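Long-range contacts in pyroglutamyl-peptidase I (Fervidobacterium islandicum, PDB 6LTQ), which probably removes N-terminal pyroglutamyl residues from peptides by hydrolysis: residues D[14-20]-D[75-81]; D[93-98]-D[121-127]. The contacts are given in a common frame with arbitrary orientation. Residues are numbered along the deposited sequence.

Contact 1. Residues D[14-20]-D[75-81]; sequences KLSVLLT and IDIALHL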
ATOM      1  N   LYS D  14     -11.319   4.338 -42.452  1.00 48.36           N
ATOM      2  CA  LYS D  14     -10.344   4.794 -41.475  1.00 39.34           C
ATOM      3  C   LYS D  14     -11.065   5.188 -40.189  1.00 28.95           C
ATOM      4  O   LYS D  14     -12.026   5.962 -40.223  1.00 32.34           O
ATOM      5  CB  LYS D  14      -9.575   5.981 -42.059  1.00 45.26           C
ATOM      6  CG  LYS D  14      -8.357   6.417 -41.291  1.00 51.26           C
ATOM      7  CD  LYS D  14      -7.759   7.682 -41.888  1.00 47.51           C
ATOM      8  CE  LYS D  14      -6.562   7.374 -42.764  1.00 58.68           C
ATOM      9  NZ  LYS D  14      -5.638   8.547 -42.813  1.00 65.30           N
ATOM     10  N   LEU D  15     -10.595   4.679 -39.052  1.00 36.37           N
ATOM     11  CA  LEU D  15     -11.238   5.001 -37.782  1.00 27.06           C
ATOM     12  C   LEU D  15     -10.917   6.423 -37.344  1.00 36.38           C
ATOM     13  O   LEU D  15      -9.752   6.826 -37.321  1.00 34.77           O
ATOM     14  CB  LEU D  15     -10.812   4.003 -36.705  1.00 39.65           C
ATOM     15  CG  LEU D  15     -11.348   2.587 -36.927  1.00 43.32           C
ATOM     16  CD1 LEU D  15     -10.594   1.565 -36.089  1.00 48.96           C
ATOM     17  CD2 LEU D  15     -12.849   2.528 -36.655  1.00 46.77           C
ATOM     18  N   SER D  16     -11.954   7.183 -36.997  1.00 25.91           N
ATOM     19  CA  SER D  16     -11.784   8.508 -36.415  1.00 32.68           C
ATOM     20  C   SER D  16     -11.711   8.354 -34.897  1.00 30.73           C
ATOM     21  O   SER D  16     -12.654   7.850 -34.272  1.00 28.49           O
ATOM     22  CB  SER D  16     -12.917   9.450 -36.813  1.00 29.81           C
ATOM     23  OG  SER D  16     -14.174   8.936 -36.408  1.00 43.98           O
ATOM     24  N   VAL D  17     -10.600   8.788 -34.312  1.00 28.04           N
ATOM     25  CA  VAL D  17     -10.307   8.577 -32.896  1.00 21.90           C
ATOM     26  C   VAL D  17     -10.208   9.922 -32.206  1.00 24.50           C
ATOM     27  O   VAL D  17      -9.438  10.789 -32.638  1.00 32.49           O
ATOM     28  CB  VAL D  17      -9.004   7.778 -32.731  1.00 28.56           C
ATOM     29  CG1 VAL D  17      -8.606   7.695 -31.270  1.00 20.63           C
ATOM     30  CG2 VAL D  17      -9.174   6.405 -33.350  1.00 26.24           C
ATOM     31  N   LEU D  18     -10.960  10.088 -31.105  1.00 17.35           N
ATOM     32  CA  LEU D  18     -10.866  11.272 -30.259  1.00 24.34           C
ATOM     33  C   LEU D  18     -10.014  10.910 -29.049  1.00 27.08           C
ATOM     34  O   LEU D  18     -10.376  10.011 -28.281  1.00 29.66           O
ATOM     35  CB  LEU D  18     -12.245  11.756 -29.827  1.00 18.41           C
ATOM     36  CG  LEU D  18     -12.220  12.884 -28.806  1.00 21.47           C
ATOM     37  CD1 LEU D  18     -11.449  14.098 -29.347  1.00 32.29           C
ATOM     38  CD2 LEU D  18     -13.634  13.283 -28.362  1.00 28.06           C
ATOM     39  N   LEU D  19      -8.855  11.556 -28.929  1.00 26.31           N
ATOM     40  CA  LEU D  19      -7.940  11.394 -27.803  1.00 19.40           C
ATOM     41  C   LEU D  19      -8.030  12.625 -26.920  1.00 23.38           C
ATOM     42  O   LEU D  19      -7.736  13.739 -27.371  1.00 23.98           O
ATOM     43  CB  LEU D  19      -6.507  11.190 -28.296  1.00 25.00           C
ATOM     44  CG  LEU D  19      -5.442  10.960 -27.227  1.00 27.09           C
ATOM     45  CD1 LEU D  19      -5.626   9.546 -26.614  1.00 19.57           C
ATOM     46  CD2 LEU D  19      -4.061  11.118 -27.848  1.00 25.15           C
ATOM     47  N   THR D  20      -8.448  12.439 -25.670  1.00 15.32           N
ATOM     48  CA  THR D  20      -8.623  13.571 -24.775  1.00 17.58           C
ATOM     49  C   THR D  20      -7.699  13.464 -23.569  1.00 21.56           C
ATOM     50  O   THR D  20      -7.299  12.370 -23.157  1.00 22.78           O
ATOM     51  CB  THR D  20     -10.084  13.698 -24.303  1.00 24.87           C
ATOM     52  OG1 THR D  20     -10.389  12.631 -23.402  1.00 22.13           O
ATOM     53  CG2 THR D  20     -11.040  13.628 -25.491  1.00 25.30           C
ATOM     54  N   ILE D  75     -16.875  11.033 -34.532  1.00 48.95           N
ATOM     55  CA  ILE D  75     -15.887  10.270 -33.767  1.00 35.10           C
ATOM     56  C   ILE D  75     -16.345   8.822 -33.677  1.00 27.75           C
ATOM     57  O   ILE D  75     -17.468   8.552 -33.235  1.00 38.64           O
ATOM     58  CB  ILE D  75     -15.705  10.838 -32.344  1.00 30.99           C
ATOM     59  CG1 ILE D  75     -15.228  12.293 -32.370  1.00 28.38           C
ATOM     60  CG2 ILE D  75     -14.781   9.934 -31.504  1.00 27.91           C
ATOM     61  CD1 ILE D  75     -13.933  12.516 -33.155  1.00 40.50           C
ATOM     62  N   ASP D  76     -15.476   7.889 -34.067  1.00 25.88           N
ATOM     63  CA  ASP D  76     -15.759   6.467 -33.875  1.00 20.53           C
ATOM     64  C   ASP D  76     -15.345   5.923 -32.497  1.00 38.44           C
ATOM     65  O   ASP D  76     -16.059   5.086 -31.925  1.00 30.57           O
ATOM     66  CB  ASP D  76     -15.062   5.632 -34.935  1.00 20.78           C
ATOM     67  CG  ASP D  76     -15.501   6.000 -36.334  1.00 46.38           C
ATOM     68  OD1 ASP D  76     -14.634   6.031 -37.236  1.00 44.68           O
ATOM     69  OD2 ASP D  76     -16.709   6.281 -36.521  1.00 47.54           O
ATOM     70  N   ILE D  77     -14.162   6.286 -31.989  1.00 34.53           N
ATOM     71  CA  ILE D  77     -13.655   5.760 -30.716  1.00 24.02           C
ATOM     72  C   ILE D  77     -13.124   6.912 -29.890  1.00 29.52           C
ATOM     73  O   ILE D  77     -12.285   7.690 -30.361  1.00 27.24           O
ATOM     74  CB  ILE D  77     -12.540   4.722 -30.907  1.00 34.97           C
ATOM     75  CG1 ILE D  77     -12.874   3.769 -32.045  1.00 36.36           C
ATOM     76  CG2 ILE D  77     -12.290   3.957 -29.591  1.00 31.75           C
ATOM     77  CD1 ILE D  77     -11.677   3.016 -32.537  1.00 51.56           C
ATOM     78  N   ALA D  78     -13.554   6.981 -28.640  1.00 17.28           N
ATOM     79  CA  ALA D  78     -13.035   7.955 -27.700  1.00 23.47           C
ATOM     80  C   ALA D  78     -12.019   7.230 -26.830  1.00 25.76           C
ATOM     81  O   ALA D  78     -12.325   6.174 -26.267  1.00 18.88           O
ATOM     82  CB  ALA D  78     -14.156   8.559 -26.858  1.00 22.28           C
ATOM     83  N   LEU D  79     -10.800   7.747 -26.790  1.00 22.49           N
ATOM     84  CA  LEU D  79      -9.749   7.235 -25.914  1.00 22.43           C
ATOM     85  C   LEU D  79      -9.494   8.362 -24.930  1.00 21.54           C
ATOM     86  O   LEU D  79      -8.811   9.341 -25.253  1.00 18.13           O
ATOM     87  CB  LEU D  79      -8.500   6.853 -26.704  1.00 22.67           C
ATOM     88  CG  LEU D  79      -7.316   6.225 -25.955  1.00 29.94           C
ATOM     89  CD1 LEU D  79      -7.789   5.053 -25.105  1.00 24.24           C
ATOM     90  CD2 LEU D  79      -6.216   5.766 -26.937  1.00 24.77           C
ATOM     91  N   HIS D  80     -10.088   8.253 -23.744  1.00 14.21           N
ATOM     92  CA  HIS D  80      -9.973   9.293 -22.740  1.00 13.82           C
ATOM     93  C   HIS D  80      -8.787   8.992 -21.833  1.00 19.37           C
ATOM     94  O   HIS D  80      -8.685   7.886 -21.283  1.00 17.04           O
ATOM     95  CB  HIS D  80     -11.239   9.386 -21.892  1.00 15.05           C
ATOM     96  CG  HIS D  80     -12.460   9.776 -22.657  1.00 22.48           C
ATOM     97  ND1 HIS D  80     -12.570  10.976 -23.334  1.00 20.42           N
ATOM     98  CD2 HIS D  80     -13.636   9.132 -22.832  1.00 21.84           C
ATOM     99  CE1 HIS D  80     -13.764  11.045 -23.900  1.00 24.59           C
ATOM    100  NE2 HIS D  80     -14.430   9.938 -23.610  1.00 25.99           N
ATOM    101  N   LEU D  81      -7.911   9.978 -21.666  1.00 14.42           N
ATOM    102  CA  LEU D  81      -6.775   9.868 -20.761  1.00 18.38           C
ATOM    103  C   LEU D  81      -6.993  10.730 -19.532  1.00 22.13           C
ATOM    104  O   LEU D  81      -7.548  11.829 -19.619  1.00 18.91           O
ATOM    105  CB  LEU D  81      -5.463  10.286 -21.434  1.00 14.73           C
ATOM    106  CG  LEU D  81      -5.108   9.638 -22.768  1.00 13.76           C
ATOM    107  CD1 LEU D  81      -3.735  10.155 -23.250  1.00 15.32           C
ATOM    108  CD2 LEU D  81      -5.142   8.095 -22.697  1.00 20.14           C
TER
HETATM  109  O   HOH W   1      -9.714  12.949 -20.973  1.00 21.45           O
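Two adjacent parallel strands of the central α/β sheet meet here; helix 59-72 covers the face bearing Leu18, Ala78 and His80. Four main-chain hydrogen bonds carry the register onward from Leu18 N to Ile77 O (2.8 Å). At the start, Ser16 and Asp76 interlock: Asp76 (chi1 m) offers OD1 to Ser16 N (2.9 Å), while Ser16 (chi1 p) places OG 2.9 Å from Asp76 N, which also donates to Ser16 O. On the face of Val17 and Leu19, Ile77 in its mt rotamer extends CD1 to within 4.0 Å of Leu15 CD1. Leu19 and Leu79 share the tp rotamer and nest with Leu19 CD1 3.8 Å from Leu79 CG; the same methyl lies 3.9 Å from Leu81 CG. On the face of Leu18 and Ala78, Leu18 CB packs on Ile75 CG2 (3.5 Å). The p rotamer of Thr20 brings OG1 into a 2.7 Å hydrogen bond with His80 ND1, while His80 NE2 hydrogen-bonds Ser163 OG; a water bridges Thr20 OG1 (2.5 Å) to Leu81 O (2.8 Å).

Contact 2. Residues D[93-98]-D[121-127]; sequences ERVAIN and GPDAYMT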
ATOM      1  N   GLU D  93      -9.531   1.377 -17.465  1.00  9.94           N
ATOM      2  CA  GLU D  93     -10.776   1.441 -16.706  1.00 10.68           C
ATOM      3  C   GLU D  93     -11.904   0.742 -17.456  1.00 20.55           C
ATOM      4  O   GLU D  93     -12.231   1.102 -18.592  1.00 14.32           O
ATOM      5  CB  GLU D  93     -11.138   2.896 -16.418  1.00 12.55           C
ATOM      6  CG  GLU D  93     -10.104   3.619 -15.564  1.00 15.96           C
ATOM      7  CD  GLU D  93     -10.064   3.144 -14.108  1.00 19.37           C
ATOM      8  OE1 GLU D  93     -10.848   2.238 -13.724  1.00 13.42           O
ATOM      9  OE2 GLU D  93      -9.270   3.723 -13.331  1.00 17.16           O
ATOM     10  N   ARG D  94     -12.524  -0.239 -16.806  1.00 14.34           N
ATOM     11  CA  ARG D  94     -13.575  -0.999 -17.453  1.00 12.92           C
ATOM     12  C   ARG D  94     -14.967  -0.471 -17.160  1.00  9.08           C
ATOM     13  O   ARG D  94     -15.899  -0.792 -17.913  1.00 15.46           O
ATOM     14  CB  ARG D  94     -13.492  -2.472 -17.016  1.00 13.19           C
ATOM     15  CG  ARG D  94     -14.279  -3.426 -17.882  1.00 20.38           C
ATOM     16  CD  ARG D  94     -13.905  -4.852 -17.630  1.00 15.26           C
ATOM     17  NE  ARG D  94     -14.453  -5.734 -18.663  1.00 24.80           N
ATOM     18  CZ  ARG D  94     -14.177  -7.028 -18.773  1.00 19.69           C
ATOM     19  NH1 ARG D  94     -13.355  -7.617 -17.910  1.00 24.79           N
ATOM     20  NH2 ARG D  94     -14.717  -7.735 -19.763  1.00 35.40           N
ATOM     21  N   VAL D  95     -15.146   0.281 -16.071  1.00 11.88           N
ATOM     22  CA  VAL D  95     -16.471   0.608 -15.539  1.00 12.81           C
ATOM     23  C   VAL D  95     -16.593   2.113 -15.367  1.00 14.23           C
ATOM     24  O   VAL D  95     -15.723   2.740 -14.748  1.00 16.04           O
ATOM     25  CB  VAL D  95     -16.727  -0.071 -14.177  1.00 17.85           C
ATOM     26  CG1 VAL D  95     -18.066   0.392 -13.584  1.00 15.26           C
ATOM     27  CG2 VAL D  95     -16.683  -1.572 -14.311  1.00 14.84           C
ATOM     28  N   ALA D  96     -17.697   2.685 -15.864  1.00 12.63           N
ATOM     29  CA  ALA D  96     -18.055   4.071 -15.592  1.00 16.22           C
ATOM     30  C   ALA D  96     -19.402   4.085 -14.892  1.00 12.00           C
ATOM     31  O   ALA D  96     -20.339   3.431 -15.349  1.00 15.69           O
ATOM     32  CB  ALA D  96     -18.112   4.899 -16.892  1.00 14.96           C
ATOM     33  N   ILE D  97     -19.514   4.825 -13.798  1.00 15.03           N
ATOM     34  CA  ILE D  97     -20.740   4.787 -13.019  1.00 15.73           C
ATOM     35  C   ILE D  97     -21.442   6.139 -13.061  1.00 20.25           C
ATOM     36  O   ILE D  97     -20.830   7.193 -13.237  1.00 17.90           O
ATOM     37  CB  ILE D  97     -20.485   4.352 -11.563  1.00 18.26           C
ATOM     38  CG1 ILE D  97     -19.613   5.378 -10.856  1.00 19.76           C
ATOM     39  CG2 ILE D  97     -19.832   2.964 -11.534  1.00 24.72           C
ATOM     40  CD1 ILE D  97     -19.757   5.310  -9.345  1.00 29.91           C
ATOM     41  N   ASN D  98     -22.752   6.094 -12.836  1.00 20.65           N
ATOM     42  CA  ASN D  98     -23.622   7.268 -12.970  1.00 19.58           C
ATOM     43  C   ASN D  98     -23.649   8.081 -11.674  1.00 24.10           C
ATOM     44  O   ASN D  98     -24.672   8.208 -11.002  1.00 23.44           O
ATOM     45  CB  ASN D  98     -25.017   6.813 -13.370  1.00 23.74           C
ATOM     46  CG  ASN D  98     -25.931   7.975 -13.742  1.00 30.70           C
ATOM     47  OD1 ASN D  98     -25.479   9.104 -13.932  1.00 20.91           O
ATOM     48  ND2 ASN D  98     -27.220   7.696 -13.840  1.00 26.12           N
ATOM     49  N   GLY D 121     -30.396   7.464 -16.186  1.00 36.47           N
ATOM     50  CA  GLY D 121     -29.484   6.661 -16.962  1.00 35.06           C
ATOM     51  C   GLY D 121     -29.191   5.385 -16.195  1.00 28.72           C
ATOM     52  O   GLY D 121     -29.500   5.278 -15.008  1.00 29.47           O
ATOM     53  N   PRO D 122     -28.619   4.386 -16.853  1.00 22.69           N
ATOM     54  CA  PRO D 122     -28.237   3.169 -16.129  1.00 26.06           C
ATOM     55  C   PRO D 122     -27.244   3.494 -15.017  1.00 20.71           C
ATOM     56  O   PRO D 122     -26.559   4.520 -15.036  1.00 19.39           O
ATOM     57  CB  PRO D 122     -27.602   2.291 -17.211  1.00 22.94           C
ATOM     58  CG  PRO D 122     -28.048   2.898 -18.524  1.00 28.69           C
ATOM     59  CD  PRO D 122     -28.215   4.350 -18.265  1.00 24.20           C
ATOM     60  N   ASP D 123     -27.190   2.607 -14.018  1.00 17.07           N
ATOM     61  CA  ASP D 123     -26.285   2.820 -12.887  1.00 20.19           C
ATOM     62  C   ASP D 123     -24.820   2.860 -13.324  1.00 17.78           C
ATOM     63  O   ASP D 123     -24.009   3.589 -12.731  1.00 17.40           O
ATOM     64  CB  ASP D 123     -26.501   1.722 -11.838  1.00 16.08           C
ATOM     65  CG  ASP D 123     -27.798   1.906 -11.063  1.00 24.77           C
ATOM     66  OD1 ASP D 123     -28.411   2.985 -11.173  1.00 22.38           O
ATOM     67  OD2 ASP D 123     -28.212   0.978 -10.337  1.00 16.30           O
ATOM     68  N   ALA D 124     -24.468   2.101 -14.356  1.00 15.47           N
ATOM     69  CA  ALA D 124     -23.098   2.090 -14.844  1.00 23.02           C
ATOM     70  C   ALA D 124     -23.072   1.518 -16.249  1.00 23.05           C
ATOM     71  O   ALA D 124     -24.007   0.848 -16.687  1.00 27.06           O
ATOM     72  CB  ALA D 124     -22.169   1.276 -13.935  1.00 18.88           C
ATOM     73  N   TYR D 125     -21.977   1.796 -16.948  1.00 16.57           N
ATOM     74  CA  TYR D 125     -21.659   1.155 -18.212  1.00 17.98           C
ATOM     75  C   TYR D 125     -20.303   0.477 -18.106  1.00 18.75           C
ATOM     76  O   TYR D 125     -19.395   0.972 -17.436  1.00 20.39           O
ATOM     77  CB  TYR D 125     -21.603   2.156 -19.388  1.00 21.73           C
ATOM     78  CG  TYR D 125     -22.943   2.702 -19.825  1.00 23.45           C
ATOM     79  CD1 TYR D 125     -23.700   2.037 -20.775  1.00 26.50           C
ATOM     80  CD2 TYR D 125     -23.447   3.881 -19.285  1.00 22.69           C
ATOM     81  CE1 TYR D 125     -24.927   2.530 -21.181  1.00 31.32           C
ATOM     82  CE2 TYR D 125     -24.677   4.387 -19.686  1.00 21.18           C
ATOM     83  CZ  TYR D 125     -25.412   3.700 -20.635  1.00 26.35           C
ATOM     84  OH  TYR D 125     -26.634   4.191 -21.052  1.00 27.89           O
ATOM     85  N   MET D 126     -20.160  -0.646 -18.783  1.00 13.24           N
ATOM     86  CA  MET D 126     -18.830  -1.182 -19.021  1.00 17.62           C
ATOM     87  C   MET D 126     -18.435  -0.883 -20.454  1.00 21.79           C
ATOM     88  O   MET D 126     -19.295  -0.847 -21.335  1.00 17.89           O
ATOM     89  CB  MET D 126     -18.779  -2.693 -18.776  1.00 17.24           C
ATOM     90  CG  MET D 126     -18.669  -3.060 -17.297  1.00 17.98           C
ATOM     91  SD  MET D 126     -18.529  -4.832 -17.001  1.00 24.60           S
ATOM     92  CE  MET D 126     -20.249  -5.344 -17.194  1.00 18.28           C
ATOM     93  N   THR D 127     -17.132  -0.657 -20.683  1.00 16.24           N
ATOM     94  CA  THR D 127     -16.644  -0.522 -22.055  1.00 20.24           C
ATOM     95  C   THR D 127     -16.896  -1.803 -22.837  1.00 21.99           C
ATOM     96  O   THR D 127     -16.925  -2.909 -22.288  1.00 19.17           O
ATOM     97  CB  THR D 127     -15.139  -0.196 -22.111  1.00 22.68           C
ATOM     98  OG1 THR D 127     -14.752   0.010 -23.483  1.00 18.93           O
ATOM     99  CG2 THR D 127     -14.311  -1.363 -21.561  1.00 13.05           C
TER
HETATM  100  O   HOH W   2     -15.699  -4.823 -20.946  1.00 39.08           O
HETATM  101  O   HOH W   3     -28.261   5.529 -11.774  1.00 25.77           O
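The methyl of Ala124 fills the shallow hollow between Val95 and Ile97: its CB lies 3.8 Å from Ile97 CG2 and 4.2 Å from Val95 CG1. With so small a knob, Ile97 CA and Ala124 CA close to 4.0 Å. Further along this face, Met126 CG rests against Val95 CG2 (3.9 Å). The extended Arg94 runs past Met126 and Thr127, its CG 4.2 Å from Thr127 CG2, its guanidinium salt-bridged to Asp114 of the second subunit. These are the arms of a long-looped antiparallel β-hairpin, with Ala96 and Tyr125 as its hydrogen-bonded pair (Ala96 N to Tyr125 O 2.9 Å, Tyr125 N to Ala96 O 2.8 Å). On their side, Tyr160 of helix 158-170 covers the small Ala96, and the Tyr125 ring leads away onto Leu164 of that helix, its OH hydrogen-bonding His165. Ala124 meets Ala124 of the second subunit, and reciprocal hydrogen bonds join Met126 N of each subunit to Asp123 OD2 of the other. Asn98 CB plugs the far end, 3.2 Å from Pro122 O.

Along the chain the contacts come in series: contact 1 closes with strand 77-83, and the next strand, 90-97, opens contact 2. Their centres lie 18 Å apart and their nearest atoms about 7 Å, so they do not touch, yet both belong to one mixed sheet. Strand 175-181 bridges them, pairing parallel with 77-83 and antiparallel with 90-97. Contact 1 thus sits in the parallel part of the sheet, whereas contact 2 adds an antiparallel pair. The same sheet thus carries a pair that no other chain of the assembly touches and a pair that meets the second subunit; there Asn157, next in sequence to the oxidised Cys156, hydrogen-bonds Ile97 O.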